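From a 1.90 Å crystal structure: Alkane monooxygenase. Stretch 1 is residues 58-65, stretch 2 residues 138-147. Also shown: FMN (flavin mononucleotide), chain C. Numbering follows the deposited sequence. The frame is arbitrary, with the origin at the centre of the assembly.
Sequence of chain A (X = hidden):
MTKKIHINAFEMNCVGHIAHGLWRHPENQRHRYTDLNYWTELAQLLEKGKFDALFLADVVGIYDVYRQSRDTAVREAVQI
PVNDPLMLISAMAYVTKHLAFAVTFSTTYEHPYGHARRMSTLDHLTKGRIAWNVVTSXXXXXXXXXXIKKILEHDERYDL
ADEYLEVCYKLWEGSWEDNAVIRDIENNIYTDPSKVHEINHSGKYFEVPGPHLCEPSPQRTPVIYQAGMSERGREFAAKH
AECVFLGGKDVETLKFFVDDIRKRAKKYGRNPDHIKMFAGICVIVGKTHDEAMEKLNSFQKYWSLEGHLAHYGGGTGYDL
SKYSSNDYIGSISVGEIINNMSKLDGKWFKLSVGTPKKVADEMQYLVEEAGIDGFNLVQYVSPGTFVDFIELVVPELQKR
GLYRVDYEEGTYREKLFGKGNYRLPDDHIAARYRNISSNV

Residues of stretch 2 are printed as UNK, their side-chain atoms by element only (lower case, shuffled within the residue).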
# COMPACT_ATOMS: atom_id res chain seq x y z
N ASP A 58 -0.05 -6.45 -3.54
CA ASP A 58 0.23 -7.36 -4.64
C ASP A 58 1.32 -8.34 -4.27
O ASP A 58 2.18 -8.06 -3.42
CB ASP A 58 0.75 -6.61 -5.87
CG ASP A 58 0.70 -7.47 -7.13
OD1 ASP A 58 -0.23 -8.34 -7.26
OD2 ASP A 58 1.60 -7.28 -7.98
N VAL A 59 1.29 -9.49 -4.94
CA VAL A 59 2.41 -10.44 -4.89
C VAL A 59 2.53 -11.05 -6.28
O VAL A 59 1.51 -11.22 -6.99
CB VAL A 59 2.19 -11.62 -3.84
CG1 VAL A 59 2.10 -11.12 -2.39
CG2 VAL A 59 0.99 -12.53 -4.23
N VAL A 60 3.75 -11.36 -6.68
CA VAL A 60 4.01 -12.14 -7.89
C VAL A 60 4.58 -13.53 -7.52
O VAL A 60 4.90 -14.33 -8.40
CB VAL A 60 4.95 -11.41 -8.90
CG1 VAL A 60 4.18 -10.32 -9.69
CG2 VAL A 60 6.19 -10.81 -8.22
N GLY A 61 4.71 -13.76 -6.21
CA GLY A 61 5.11 -15.05 -5.66
C GLY A 61 3.90 -15.79 -5.14
O GLY A 61 2.77 -15.25 -5.11
N ILE A 62 4.13 -17.02 -4.70
CA ILE A 62 3.09 -17.94 -4.28
C ILE A 62 3.45 -18.36 -2.88
O ILE A 62 4.62 -18.50 -2.55
CB ILE A 62 2.98 -19.16 -5.26
CG1 ILE A 62 2.56 -18.67 -6.66
CG2 ILE A 62 2.01 -20.24 -4.71
CD1 ILE A 62 2.73 -19.70 -7.86
N TYR A 63 2.42 -18.51 -2.07
CA TYR A 63 2.50 -18.91 -0.69
C TYR A 63 2.65 -20.44 -0.60
O TYR A 63 1.67 -21.14 -0.42
CB TYR A 63 1.24 -18.44 0.04
CG TYR A 63 1.28 -16.96 0.30
CD1 TYR A 63 1.69 -16.46 1.54
CD2 TYR A 63 0.95 -16.04 -0.70
CE1 TYR A 63 1.76 -15.09 1.78
CE2 TYR A 63 1.01 -14.67 -0.47
CZ TYR A 63 1.43 -14.21 0.76
OH TYR A 63 1.47 -12.87 1.01
N ASP A 64 3.88 -20.90 -0.74
CA ASP A 64 4.16 -22.34 -0.86
C ASP A 64 5.13 -22.77 0.24
O ASP A 64 5.89 -23.71 0.07
CB ASP A 64 4.73 -22.68 -2.25
CG ASP A 64 6.02 -21.94 -2.55
OD1 ASP A 64 6.56 -21.26 -1.65
OD2 ASP A 64 6.50 -22.01 -3.71
N VAL A 65 5.11 -22.05 1.36
CA VAL A 65 6.07 -22.34 2.44
C VAL A 65 5.43 -23.33 3.40
O VAL A 65 6.02 -24.38 3.70
CB VAL A 65 6.58 -21.06 3.15
CG1 VAL A 65 7.32 -21.42 4.45
CG2 VAL A 65 7.50 -20.24 2.22
N UNK A 138 9.33 -11.28 -1.02
CA UNK A 138 9.98 -12.21 -0.11
C UNK A 138 9.52 -13.62 -0.39
O UNK A 138 9.68 -14.49 0.47
c UNK A 138 9.57 -11.87 1.33
c UNK A 138 7.04 -12.37 1.48
c UNK A 138 6.32 -10.31 1.68
n UNK A 138 7.63 -10.28 1.58
n UNK A 138 5.93 -11.57 1.62
c UNK A 138 8.12 -11.56 1.47
N UNK A 139 8.90 -13.83 -1.56
CA UNK A 139 8.32 -15.12 -1.91
C UNK A 139 9.15 -15.78 -3.02
O UNK A 139 9.15 -15.29 -4.15
c UNK A 139 5.57 -15.62 -0.20
c UNK A 139 6.84 -14.97 -2.31
c UNK A 139 4.51 -14.12 -1.85
c UNK A 139 5.83 -14.55 -1.22
N UNK A 140 9.89 -16.87 -2.67
CA UNK A 140 10.88 -17.50 -3.58
C UNK A 140 10.40 -17.98 -4.96
O UNK A 140 11.23 -18.05 -5.87
c UNK A 140 9.85 -17.54 -1.36
c UNK A 140 11.41 -18.70 -2.75
c UNK A 140 10.37 -18.93 -1.68
N UNK A 141 9.11 -18.29 -5.13
CA UNK A 141 8.64 -18.73 -6.44
C UNK A 141 8.68 -17.62 -7.50
O UNK A 141 8.85 -17.91 -8.69
c UNK A 141 7.25 -19.36 -6.39
o UNK A 141 6.21 -18.39 -6.40
N UNK A 142 8.57 -16.36 -7.06
CA UNK A 142 8.76 -15.23 -7.97
C UNK A 142 10.20 -15.22 -8.58
O UNK A 142 10.39 -15.08 -9.79
c UNK A 142 8.42 -13.91 -7.29
N UNK A 143 11.22 -15.43 -7.74
CA UNK A 143 12.59 -15.42 -8.27
C UNK A 143 12.85 -16.55 -9.27
O UNK A 143 13.61 -16.35 -10.24
o UNK A 143 14.28 -13.36 -6.27
c UNK A 143 13.45 -14.28 -6.22
o UNK A 143 12.45 -14.23 -5.49
c UNK A 143 13.61 -15.45 -7.13
N UNK A 144 12.23 -17.71 -9.04
CA UNK A 144 12.31 -18.84 -9.96
C UNK A 144 11.60 -18.50 -11.28
O UNK A 144 12.13 -18.76 -12.36
c UNK A 144 11.46 -21.90 -7.59
n UNK A 144 10.52 -24.18 -8.47
c UNK A 144 12.35 -20.75 -8.15
c UNK A 144 11.74 -23.26 -8.29
c UNK A 144 11.65 -20.08 -9.36
N UNK A 145 10.40 -17.94 -11.18
CA UNK A 145 9.56 -17.64 -12.35
C UNK A 145 9.94 -16.43 -13.20
O UNK A 145 9.50 -16.30 -14.35
c UNK A 145 8.11 -17.58 -11.92
o UNK A 145 7.85 -19.86 -12.40
n UNK A 145 6.85 -19.08 -10.54
c UNK A 145 7.57 -18.93 -11.64
N UNK A 146 10.73 -15.52 -12.64
CA UNK A 146 11.34 -14.47 -13.42
C UNK A 146 12.77 -14.87 -13.86
O UNK A 146 13.51 -14.08 -14.46
c UNK A 146 9.94 -12.49 -12.68
c UNK A 146 9.02 -12.77 -11.66
c UNK A 146 7.76 -12.18 -11.66
c UNK A 146 8.29 -11.02 -13.71
c UNK A 146 7.40 -11.30 -12.68
c UNK A 146 9.56 -11.61 -13.71
c UNK A 146 11.29 -13.13 -12.69
N UNK A 147 13.12 -16.13 -13.58
CA UNK A 147 14.40 -16.75 -13.94
C UNK A 147 15.61 -15.99 -13.45
O UNK A 147 16.63 -15.92 -14.16
N1 FMN C . 4.93 -7.33 0.57
C2 FMN C . 4.44 -7.59 -0.66
O2 FMN C . 5.15 -8.28 -1.45
N3 FMN C . 3.21 -7.09 -1.00
C4 FMN C . 2.48 -6.34 -0.11
O4 FMN C . 1.36 -5.88 -0.44
C4A FMN C . 2.99 -6.06 1.16
N5 FMN C . 2.31 -5.31 2.09
C5A FMN C . 2.86 -5.10 3.33
C6 FMN C . 2.19 -4.34 4.31
C7 FMN C . 2.78 -4.12 5.58
C7M FMN C . 2.07 -3.31 6.64
C8 FMN C . 4.03 -4.64 5.86
C8M FMN C . 4.67 -4.42 7.21
C9 FMN C . 4.71 -5.40 4.89
C9A FMN C . 4.13 -5.63 3.63
N10 FMN C . 4.79 -6.37 2.70
C10 FMN C . 4.24 -6.59 1.48
C1' FMN C . 6.12 -6.95 2.96
C2' FMN C . 7.21 -6.03 2.38
O2' FMN C . 6.63 -4.92 1.70
C3' FMN C . 8.21 -6.70 1.42
O3' FMN C . 7.56 -7.52 0.42
C4' FMN C . 9.37 -7.41 2.15
O4' FMN C . 9.54 -8.76 1.72
C5' FMN C . 9.27 -7.40 3.68
O5' FMN C . 9.96 -6.22 4.09
P FMN C . 10.75 -6.10 5.48
O1P FMN C . 11.45 -7.44 5.64
O2P FMN C . 11.65 -4.93 5.23
O3P FMN C . 9.70 -5.92 6.55
O HOH W 1 5.33 -17.13 -8.77
O HOH W 2 7.09 -18.81 -3.05
O HOH W 3 3.62 -11.96 2.55

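Position 138 carries one carbon and then a five-membered ring of three carbons and two nitrogens. That ring is imidazole, so the residue is His 138. It makes no direct contact with stretch 1, but water 3 lies 2.5 Å from His 138 NE2 and 2.8 Å from Tyr 63 OH and joins the two. The other ring nitrogen meets the ribityl chain of FMN: His 138 ND1 is 2.4 Å from FMN O4', a very short hydrogen bond.

Position 139 has four carbons, forked at the second. One end carbon lies 3.9 Å from Val 59 CG1 and 3.7 Å from Gly 61 C; the other end carbon lies 3.8 Å from Ile 62 O. A fork there, with no heteroatom, means Leu 139. It points toward stretch 1 and has more area covered there than any other residue of the pair. The methyl near Val 59, Leu 139 CD1, sits over one face of the Tyr 63 ring, 4.2 Å from its centroid, in a CH-pi contact.

Position 140 has three carbons that close a ring onto the backbone nitrogen. The contact is light: a ring carbon is 4.5 Å from Asp 64 OD1. This is Pro 140.

Position 141 has one carbon and one oxygen. The oxygen is 3.0 Å from Ile 62 N and accepts a weak hydrogen bond from it. A lone hydroxyl on CB identifies Ser 141. Ser 141 OG is also 2.8 Å from water 1, while Ser 141 CB is 3.8 Å from Asp 64 OD2.

Position 142 has a single carbon, 3.7 Å from Val 60 O as measured to CB. This is Ala 142. Its CB is also 3.9 Å from Val 60 CG2 and 3.9 Å from Gly 61 CA.

Position 143 has two carbons, the second carrying two oxygens. The carboxylate marks Asp 143. It is out of reach of stretch 1 and is hydrogen-bonded elsewhere in the structure.

Position 144 has four carbons in a row ending in nitrogen. This is Lys 144, exposed and clear of stretch 1.

Position 145 has two carbons, the second carrying one oxygen and one nitrogen. The amide makes it Asn 145. Water 1 accepts from Asn 145 ND2 at 3.0 Å and donates to Val 60 O at 2.9 Å.

Position 146 has one carbon and a ring of six carbons without a hydroxyl. A ring carbon is 4.0 Å from Val 60 CB, which meets the ring edge. This is Phe 146.

Position 147 has no side-chain atoms and a positive phi. It is Gly 147, and it does not touch stretch 1.

The contact sets Leu 139 and the short helix after it against a loop without regular structure. Leu 139 packs on Val 59, the Gly 61 backbone and the Tyr 63 face. Gly 61 CA and Ala 142 CA are 4.3 Å apart. An ideal CB on Gly 61 would lie 2.3 Å from Leu 139 CB, a clash, so the bare glycine permits this close approach. The polar links are the weak Ile 62 N to Ser 141 OG bond and the waters. Water 2, for one, lies 2.5 Å from Ile 62 O, 2.9 Å from Asp 64 OD1 and 2.9 Å from Ser 141 N.

Stretch 2, residues 138-147: HLPSADKNFG
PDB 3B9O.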